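Local coordinates for abietadiene synthase, chloroplastic (Abies grandis, PDB 3S9V), which belongs to the plant terpene synthases, acts in the chloroplast, and is a mainly helical protein with a metal-binding terpene synthase domain, at residues K427-L432 and A751-L756; N634-I639 and M674-R679; L680-K685 and L756-G761. All coordinates share one frame; numbering follows the deposited sequence.

Overall arrangement
Three contacts hold helix 741-757 and its C-terminal exit, helix 669-693 and two surrounding segments together. Contact 1 is the most buried; it joins residues 427-432, entering helix 430-440, to helix 741-757 through methionine, leucine and isoleucine, with an arginine held at one side. Contact 2 lies about 17 Å from it, centre to centre, and is partly buried: helix 628-638 crosses helix 669-693 through glycines, serines and the arginine R679. Contact 3 uses the next turns of helix 669-693 against the end of helix 741-757, combining an aromatic face with a lysine bond near the surface. Contacts 1 and 3 share L756, while M754 touches both other contacts.

Contact 1 (K427-L432 and A751-L756); sequences KSMPRL and ARIMQL
K427 places CG, anti to its carbonyl carbon, 4.1 Å from Q755 CB, and the chain then runs out extended, crossing Q755 nearly at a right angle; a long aliphatic stem suits this place. The K427 O lies 3.6 Å from L756 CD1. S428 contributes its carbonyl: O sits over one face of the R752 guanidinium, 2.8 Å from NH2, a placement that makes no hydrogen bond. R752 is gripped elsewhere, by a salt bridge to E749 and a bond from NH2 to W425 O, while S428 OG bonds to Y419 and E433. M429, at the N-cap position, bends at chi2 and chi3 and so spreads its flexible thioether along the helix: CG meets L756 CD2 at 3.7 Å, SD lies 3.7 Å from R752 CB, and CE presses tightly on I753 CG1 at 3.5 Å. Helix 430-440 then begins, and L432 in its first turn reaches tip to tip with L756, CD1 to CD2 being 3.8 Å. Beyond the pair, helix 504-514 meets M429 and I753 through S513, whereas helices 669-693 and 712-736 pack on A751 and Q755, so the lead into helix 430-440 packs on the alpha-helical bundle typical of terpene synthases.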
loop_
_atom_site.group_PDB
_atom_site.type_symbol
_atom_site.label_atom_id
_atom_site.label_comp_id
_atom_site.label_asym_id
_atom_site.label_seq_id
_atom_site.Cartn_x
_atom_site.Cartn_y
_atom_site.Cartn_z
ATOM N N LYS A 427 8.576 -3.312 8.102
ATOM C CA LYS A 427 8.348 -4.638 8.670
ATOM C C LYS A 427 7.463 -5.484 7.774
ATOM O O LYS A 427 7.114 -6.609 8.126
ATOM C CB LYS A 427 7.667 -4.541 10.037
ATOM C CG LYS A 427 8.416 -3.768 11.089
ATOM C CD LYS A 427 7.648 -3.813 12.394
ATOM C CE LYS A 427 8.276 -2.926 13.442
ATOM N NZ LYS A 427 7.520 -2.999 14.724
ATOM N N SER A 428 7.095 -4.942 6.623
ATOM C CA SER A 428 6.225 -5.651 5.705
ATOM C C SER A 428 6.972 -6.328 4.549
ATOM O O SER A 428 7.495 -5.657 3.658
ATOM C CB SER A 428 5.179 -4.681 5.156
ATOM O OG SER A 428 4.283 -5.347 4.281
ATOM N N MET A 429 7.016 -7.659 4.572
ATOM C CA MET A 429 7.678 -8.422 3.516
ATOM C C MET A 429 6.637 -8.683 2.424
ATOM O O MET A 429 5.483 -8.991 2.718
ATOM C CB MET A 429 8.213 -9.752 4.064
ATOM C CG MET A 429 8.931 -9.651 5.421
ATOM S SD MET A 429 10.257 -8.420 5.483
ATOM C CE MET A 429 11.234 -8.953 4.071
ATOM N N PRO A 430 7.035 -8.569 1.148
ATOM C CA PRO A 430 6.157 -8.777 -0.010
ATOM C C PRO A 430 5.160 -9.941 0.046
ATOM O O PRO A 430 3.963 -9.743 -0.196
ATOM C CB PRO A 430 7.145 -8.916 -1.167
ATOM C CG PRO A 430 8.249 -7.998 -0.760
ATOM C CD PRO A 430 8.423 -8.326 0.714
ATOM N N ARG A 431 5.629 -11.148 0.353
ATOM C CA ARG A 431 4.717 -12.289 0.404
ATOM C C ARG A 431 3.685 -12.155 1.521
ATOM O O ARG A 431 2.506 -12.457 1.326
ATOM C CB ARG A 431 5.488 -13.602 0.570
ATOM C CG ARG A 431 6.322 -14.007 -0.641
ATOM C CD ARG A 431 5.459 -14.469 -1.819
ATOM N NE ARG A 431 4.986 -13.352 -2.630
ATOM C CZ ARG A 431 4.180 -13.478 -3.679
ATOM N NH1 ARG A 431 3.742 -14.677 -4.056
ATOM N NH2 ARG A 431 3.832 -12.404 -4.371
ATOM N N LEU A 432 4.120 -11.698 2.690
ATOM C CA LEU A 432 3.198 -11.542 3.812
ATOM C C LEU A 432 2.142 -10.467 3.533
ATOM O O LEU A 432 0.966 -10.642 3.878
ATOM C CB LEU A 432 3.978 -11.223 5.089
ATOM C CG LEU A 432 4.931 -12.351 5.502
ATOM C CD1 LEU A 432 5.700 -11.970 6.763
ATOM C CD2 LEU A 432 4.117 -13.621 5.735
ATOM N N ALA A 751 17.319 -5.914 5.499
ATOM C CA ALA A 751 17.144 -5.069 6.688
ATOM C C ALA A 751 15.718 -5.254 7.233
ATOM O O ALA A 751 15.515 -5.357 8.440
ATOM C CB ALA A 751 17.394 -3.581 6.348
ATOM N N ARG A 752 14.738 -5.315 6.335
ATOM C CA ARG A 752 13.346 -5.488 6.742
ATOM C C ARG A 752 13.119 -6.793 7.488
ATOM O O ARG A 752 12.430 -6.819 8.507
ATOM C CB ARG A 752 12.425 -5.441 5.527
ATOM C CG ARG A 752 12.525 -4.153 4.740
ATOM C CD ARG A 752 11.716 -4.230 3.462
ATOM N NE ARG A 752 10.371 -3.713 3.633
ATOM C CZ ARG A 752 9.486 -3.615 2.648
ATOM N NH1 ARG A 752 9.809 -4.013 1.426
ATOM N NH2 ARG A 752 8.293 -3.087 2.879
ATOM N N ILE A 753 13.688 -7.876 6.971
ATOM C CA ILE A 753 13.544 -9.173 7.610
ATOM C C ILE A 753 13.945 -9.069 9.079
ATOM O O ILE A 753 13.301 -9.666 9.935
ATOM C CB ILE A 753 14.399 -10.254 6.893
ATOM C CG1 ILE A 753 13.613 -10.831 5.721
ATOM C CG2 ILE A 753 14.759 -11.382 7.848
ATOM C CD1 ILE A 753 12.312 -11.518 6.143
ATOM N N MET A 754 14.994 -8.302 9.371
ATOM C CA MET A 754 15.440 -8.135 10.752
ATOM C C MET A 754 14.441 -7.292 11.554
ATOM O O MET A 754 14.170 -7.571 12.721
ATOM C CB MET A 754 16.829 -7.494 10.789
ATOM C CG MET A 754 17.955 -8.390 10.261
ATOM S SD MET A 754 18.270 -9.877 11.258
ATOM C CE MET A 754 19.134 -9.148 12.662
ATOM N N GLN A 755 13.899 -6.255 10.931
ATOM C CA GLN A 755 12.921 -5.426 11.607
ATOM C C GLN A 755 11.721 -6.305 11.988
ATOM O O GLN A 755 11.109 -6.110 13.032
ATOM C CB GLN A 755 12.462 -4.291 10.693
ATOM C CG GLN A 755 13.491 -3.191 10.484
ATOM C CD GLN A 755 13.935 -2.576 11.787
ATOM O OE1 GLN A 755 13.118 -2.288 12.652
ATOM N NE2 GLN A 755 15.234 -2.362 11.932
ATOM N N LEU A 756 11.398 -7.283 11.141
ATOM C CA LEU A 756 10.273 -8.177 11.402
ATOM C C LEU A 756 10.580 -9.217 12.487
ATOM O O LEU A 756 9.800 -9.400 13.422
ATOM C CB LEU A 756 9.845 -8.894 10.116
ATOM C CG LEU A 756 8.673 -9.878 10.267
ATOM C CD1 LEU A 756 7.404 -9.128 10.660
ATOM C CD2 LEU A 756 8.453 -10.622 8.965
#

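Contact 2 (N634-I639 and M674-R679); sequences NASVSI and MGLTGR
R679 starts with CG anti to its backbone N (chi1 179°), which sends the side chain from helix 669-693 across helix 628-638. Its CB lies 3.9 Å from A635 O. The next atom, CG, packs against the methyl of A635, 3.7 Å from CB; this small methyl lets the arginine stem lie close across the helix. Bends about CB-CG (chi2) and CG-CD (chi3) swing NE and the guanidinium round. CD lies so near A635 in the model that nothing should be read into the fit. NE faces D683, of the probable metal-binding motif, in a salt bridge. CZ carries I639 CD1 over one face of the guanidinium at 3.8 Å, toward the rim, so the isoleucine shields the flat group. At the tip, NH2 approaches A635 O near the guanidinium plane in a weak hydrogen bond, 3.5 Å long but straight (169°), though the place of that oxygen is uncertain. NH2 also lies 2.9 Å from S638 OG, at an angle too poor for a bond; that hydroxyl bonds to E616 instead.

Farther along the crossing, glycine brings the backbones together: G675 CA makes a C-H...O contact with S636 O at 3.5 Å, where a side chain would collide. I639 CG2 rests 3.6 Å from G675 O. S636 OG, bonded back to I632 O within its own helix, lies beside the L676 methyl CD1.

This glycine-based crossing within the alpha-helical metal-binding domain is almost perpendicular (88°), with axes only 7.8 Å apart. Helix 599-621 packs behind N634 and V637, helix 641-648 touches M674, and helix 741-757 meets I639 through M754 and T677 through A751, so helix 669-693 is packed on by helices 628-638, 641-648 and 741-757.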
loop_
_atom_site.group_PDB
_atom_site.type_symbol
_atom_site.label_atom_id
_atom_site.label_comp_id
_atom_site.label_asym_id
_atom_site.label_seq_id
_atom_site.Cartn_x
_atom_site.Cartn_y
_atom_site.Cartn_z
ATOM N N ASN A 634 32.022 -2.345 14.547
ATOM C CA ASN A 634 32.320 -3.771 14.390
ATOM C C ASN A 634 31.033 -4.615 14.374
ATOM O O ASN A 634 30.895 -5.550 13.581
ATOM C CB ASN A 634 33.209 -4.261 15.531
ATOM C CG ASN A 634 33.646 -5.702 15.345
ATOM O OD1 ASN A 634 34.435 -6.013 14.456
ATOM N ND2 ASN A 634 33.128 -6.589 16.175
ATOM N N ALA A 635 30.094 -4.267 15.254
ATOM C CA ALA A 635 28.829 -4.985 15.374
ATOM C C ALA A 635 27.944 -4.867 14.128
ATOM O O ALA A 635 27.156 -5.769 13.830
ATOM C CB ALA A 635 28.080 -4.497 16.625
ATOM N N SER A 636 28.078 -3.767 13.397
ATOM C CA SER A 636 27.301 -3.558 12.177
ATOM C C SER A 636 27.716 -4.608 11.160
ATOM O O SER A 636 26.962 -4.928 10.240
ATOM C CB SER A 636 27.567 -2.165 11.583
ATOM O OG SER A 636 27.139 -1.147 12.466
ATOM N N VAL A 637 28.929 -5.125 11.329
ATOM C CA VAL A 637 29.465 -6.151 10.446
ATOM C C VAL A 637 29.277 -7.558 11.023
ATOM O O VAL A 637 28.929 -8.491 10.300
ATOM C CB VAL A 637 30.970 -5.915 10.172
ATOM C CG1 VAL A 637 31.530 -7.062 9.376
ATOM C CG2 VAL A 637 31.160 -4.608 9.411
ATOM N N SER A 638 29.492 -7.707 12.327
ATOM C CA SER A 638 29.345 -9.015 12.960
ATOM C C SER A 638 27.924 -9.557 12.820
ATOM O O SER A 638 27.726 -10.765 12.850
ATOM C CB SER A 638 29.712 -8.952 14.446
ATOM O OG SER A 638 28.689 -8.316 15.184
ATOM N N ILE A 639 26.942 -8.669 12.673
ATOM C CA ILE A 639 25.554 -9.098 12.525
ATOM C C ILE A 639 25.406 -9.953 11.255
ATOM O O ILE A 639 24.408 -10.634 11.061
ATOM C CB ILE A 639 24.578 -7.862 12.527
ATOM C CG1 ILE A 639 23.138 -8.336 12.708
ATOM C CG2 ILE A 639 24.751 -7.025 11.266
ATOM C CD1 ILE A 639 22.901 -9.097 14.018
ATOM N N MET A 674 22.257 -0.945 6.265
ATOM C CA MET A 674 21.522 -2.195 6.389
ATOM C C MET A 674 22.065 -2.917 7.605
ATOM O O MET A 674 21.312 -3.354 8.475
ATOM C CB MET A 674 21.723 -3.063 5.135
ATOM C CG MET A 674 21.196 -4.490 5.265
ATOM S SD MET A 674 21.874 -5.624 4.012
ATOM C CE MET A 674 23.526 -5.769 4.644
ATOM N N GLY A 675 23.387 -3.037 7.652
ATOM C CA GLY A 675 24.030 -3.697 8.775
ATOM C C GLY A 675 23.750 -2.978 10.081
ATOM O O GLY A 675 23.481 -3.614 11.102
ATOM N N LEU A 676 23.809 -1.649 10.055
ATOM C CA LEU A 676 23.557 -0.865 11.260
ATOM C C LEU A 676 22.151 -1.098 11.792
ATOM O O LEU A 676 21.986 -1.429 12.964
ATOM C CB LEU A 676 23.772 0.636 11.000
ATOM C CG LEU A 676 23.491 1.593 12.169
ATOM C CD1 LEU A 676 24.379 1.221 13.342
ATOM C CD2 LEU A 676 23.749 3.057 11.744
ATOM N N THR A 677 21.138 -0.940 10.946
ATOM C CA THR A 677 19.768 -1.143 11.411
ATOM C C THR A 677 19.519 -2.569 11.911
ATOM O O THR A 677 18.788 -2.770 12.886
ATOM C CB THR A 677 18.713 -0.818 10.317
ATOM O OG1 THR A 677 18.877 -1.700 9.200
ATOM C CG2 THR A 677 18.846 0.632 9.866
ATOM N N GLY A 678 20.123 -3.552 11.250
ATOM C CA GLY A 678 19.931 -4.930 11.665
ATOM C C GLY A 678 20.516 -5.138 13.047
ATOM O O GLY A 678 19.887 -5.728 13.930
ATOM N N ARG A 679 21.729 -4.642 13.244
ATOM C CA ARG A 679 22.394 -4.768 14.528
ATOM C C ARG A 679 21.598 -4.144 15.670
ATOM O O ARG A 679 21.426 -4.755 16.721
ATOM C CB ARG A 679 23.754 -4.084 14.498
ATOM C CG ARG A 679 24.488 -4.157 15.832
ATOM C CD ARG A 679 25.236 -5.461 15.891
ATOM N NE ARG A 679 24.686 -6.411 16.835
ATOM C CZ ARG A 679 25.007 -7.702 16.861
ATOM N NH1 ARG A 679 24.458 -8.497 17.768
ATOM N NH2 ARG A 679 25.861 -8.204 15.975
#

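Contact 3 (L680-K685 and L756-G761); sequences LVNDTK and LFYMQG
Aromatic contact dominates the meeting of helix 669-693 with the residues leaving helix 741-757. Y758, the first residue to depart from helical geometry, sets its CG anti to the carbonyl carbon and lays its ring along the helix surface. N682 CA points a C-H at one face of that ring, 4.2 Å from the centroid and 20° off the normal. Farther out, the N682 side chain runs alongside the tyrosine in the same direction, its CG anti to the backbone N, and brings ND2 over the same face, 3.2 Å from Y758 CZ. The amide and ring planes are turned 49° apart. ND2 is also close to Y758 OH, but the angle does not allow a hydrogen bond.

Apolar contact borders the ring on its CB side. V681 crosses the tyrosine at about a right angle; its CG2, anti to the backbone N, lies 3.8 Å from Y758 CB and 3.4 Å from Y758 O. A beta-branched valine suits the place because both methyls, CG2 more closely than CG1, lie against Y758 CB. The aliphatic stem of K685 comes in at the ring edge, CG lying 4.4 Å from Y758 CD1.

Polar contact is left to the lysine tip. After a bend at chi2 the chain is extended, and K685 NZ donates to M759 O at 2.8 Å, in the plane of that carbonyl. A long cationic chain suits a carbonyl just past a helix's C-terminal end, where the helix dipole would probably favour positive charge.

From N682 the sequence follows the N-D-x-x-T-x-x-x-E pattern, with T686 as its threonine, that is consistent with the second metal-binding motif of the class I terpene synthase alpha-helical fold; the tyrosine thus packs against the start of that motif.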
loop_
_atom_site.group_PDB
_atom_site.type_symbol
_atom_site.label_atom_id
_atom_site.label_comp_id
_atom_site.label_asym_id
_atom_site.label_seq_id
_atom_site.Cartn_x
_atom_site.Cartn_y
_atom_site.Cartn_z
ATOM N N LEU A 680 21.138 -2.916 15.469
ATOM C CA LEU A 680 20.399 -2.209 16.510
ATOM C C LEU A 680 19.052 -2.826 16.885
ATOM O O LEU A 680 18.713 -2.892 18.069
ATOM C CB LEU A 680 20.195 -0.740 16.115
ATOM C CG LEU A 680 21.466 0.090 15.884
ATOM C CD1 LEU A 680 21.099 1.546 15.640
ATOM C CD2 LEU A 680 22.370 -0.016 17.095
ATOM N N VAL A 681 18.276 -3.269 15.899
ATOM C CA VAL A 681 16.985 -3.855 16.227
ATOM C C VAL A 681 17.230 -5.132 17.014
ATOM O O VAL A 681 16.556 -5.396 18.006
ATOM C CB VAL A 681 16.141 -4.166 14.965
ATOM C CG1 VAL A 681 16.707 -5.362 14.209
ATOM C CG2 VAL A 681 14.695 -4.421 15.377
ATOM N N ASN A 682 18.224 -5.899 16.577
ATOM C CA ASN A 682 18.602 -7.151 17.221
ATOM C C ASN A 682 19.026 -6.912 18.673
ATOM O O ASN A 682 18.620 -7.647 19.577
ATOM C CB ASN A 682 19.749 -7.796 16.428
ATOM C CG ASN A 682 20.208 -9.128 17.013
ATOM O OD1 ASN A 682 20.743 -9.181 18.117
ATOM N ND2 ASN A 682 20.004 -10.211 16.263
ATOM N N ASP A 683 19.825 -5.867 18.889
ATOM C CA ASP A 683 20.342 -5.526 20.217
ATOM C C ASP A 683 19.314 -4.963 21.197
ATOM O O ASP A 683 19.312 -5.331 22.369
ATOM C CB ASP A 683 21.514 -4.541 20.084
ATOM C CG ASP A 683 22.854 -5.240 19.878
ATOM O OD1 ASP A 683 22.889 -6.345 19.293
ATOM O OD2 ASP A 683 23.883 -4.672 20.290
ATOM N N THR A 684 18.451 -4.066 20.735
ATOM C CA THR A 684 17.442 -3.493 21.617
ATOM C C THR A 684 16.529 -4.592 22.156
ATOM O O THR A 684 15.930 -4.454 23.222
ATOM C CB THR A 684 16.576 -2.458 20.883
ATOM O OG1 THR A 684 15.976 -3.070 19.734
ATOM C CG2 THR A 684 17.417 -1.269 20.450
ATOM N N LYS A 685 16.438 -5.687 21.411
ATOM C CA LYS A 685 15.602 -6.814 21.785
ATOM C C LYS A 685 16.365 -7.808 22.661
ATOM O O LYS A 685 16.196 -7.837 23.878
ATOM C CB LYS A 685 15.108 -7.519 20.518
ATOM C CG LYS A 685 13.963 -8.506 20.718
ATOM C CD LYS A 685 12.623 -7.790 20.846
ATOM C CE LYS A 685 11.460 -8.777 20.801
ATOM N NZ LYS A 685 10.134 -8.091 20.798
ATOM N N LEU A 756 11.398 -7.283 11.141
ATOM C CA LEU A 756 10.273 -8.177 11.402
ATOM C C LEU A 756 10.580 -9.217 12.487
ATOM O O LEU A 756 9.800 -9.400 13.422
ATOM C CB LEU A 756 9.845 -8.894 10.116
ATOM C CG LEU A 756 8.673 -9.878 10.267
ATOM C CD1 LEU A 756 7.404 -9.128 10.660
ATOM C CD2 LEU A 756 8.453 -10.622 8.965
ATOM N N PHE A 757 11.717 -9.891 12.376
ATOM C CA PHE A 757 12.056 -10.903 13.361
ATOM C C PHE A 757 12.268 -10.342 14.755
ATOM O O PHE A 757 11.954 -11.004 15.735
ATOM C CB PHE A 757 13.310 -11.680 12.942
ATOM C CG PHE A 757 13.066 -12.709 11.873
ATOM C CD1 PHE A 757 14.094 -13.549 11.460
ATOM C CD2 PHE A 757 11.815 -12.845 11.282
ATOM C CE1 PHE A 757 13.882 -14.511 10.474
ATOM C CE2 PHE A 757 11.593 -13.800 10.301
ATOM C CZ PHE A 757 12.631 -14.635 9.896
ATOM N N TYR A 758 12.799 -9.129 14.846
ATOM C CA TYR A 758 13.073 -8.522 16.144
ATOM C C TYR A 758 12.208 -7.307 16.433
ATOM O O TYR A 758 12.610 -6.417 17.178
ATOM C CB TYR A 758 14.552 -8.130 16.223
ATOM C CG TYR A 758 15.493 -9.298 16.053
ATOM C CD1 TYR A 758 15.755 -10.176 17.109
ATOM C CD2 TYR A 758 16.092 -9.555 14.822
ATOM C CE1 TYR A 758 16.596 -11.287 16.935
ATOM C CE2 TYR A 758 16.924 -10.652 14.637
ATOM C CZ TYR A 758 17.174 -11.515 15.692
ATOM O OH TYR A 758 17.997 -12.599 15.484
ATOM N N MET A 759 11.015 -7.279 15.854
ATOM C CA MET A 759 10.111 -6.156 16.057
ATOM C C MET A 759 9.642 -6.021 17.502
ATOM O O MET A 759 9.636 -6.986 18.271
ATOM C CB MET A 759 8.895 -6.272 15.126
ATOM C CG MET A 759 7.977 -7.455 15.390
ATOM S SD MET A 759 6.631 -7.530 14.177
ATOM C CE MET A 759 5.614 -6.150 14.722
ATOM N N GLN A 760 9.259 -4.801 17.858
ATOM C CA GLN A 760 8.766 -4.495 19.192
ATOM C C GLN A 760 7.451 -5.245 19.398
ATOM O O GLN A 760 6.441 -4.935 18.761
ATOM C CB GLN A 760 8.535 -2.985 19.321
ATOM C CG GLN A 760 8.171 -2.527 20.718
ATOM C CD GLN A 760 9.281 -2.793 21.712
ATOM O OE1 GLN A 760 10.376 -2.239 21.599
ATOM N NE2 GLN A 760 9.006 -3.647 22.691
ATOM N N GLY A 761 7.468 -6.239 20.280
ATOM C CA GLY A 761 6.266 -7.011 20.535
ATOM C C GLY A 761 5.259 -6.256 21.378
ATOM O O GLY A 761 4.672 -5.270 20.930
#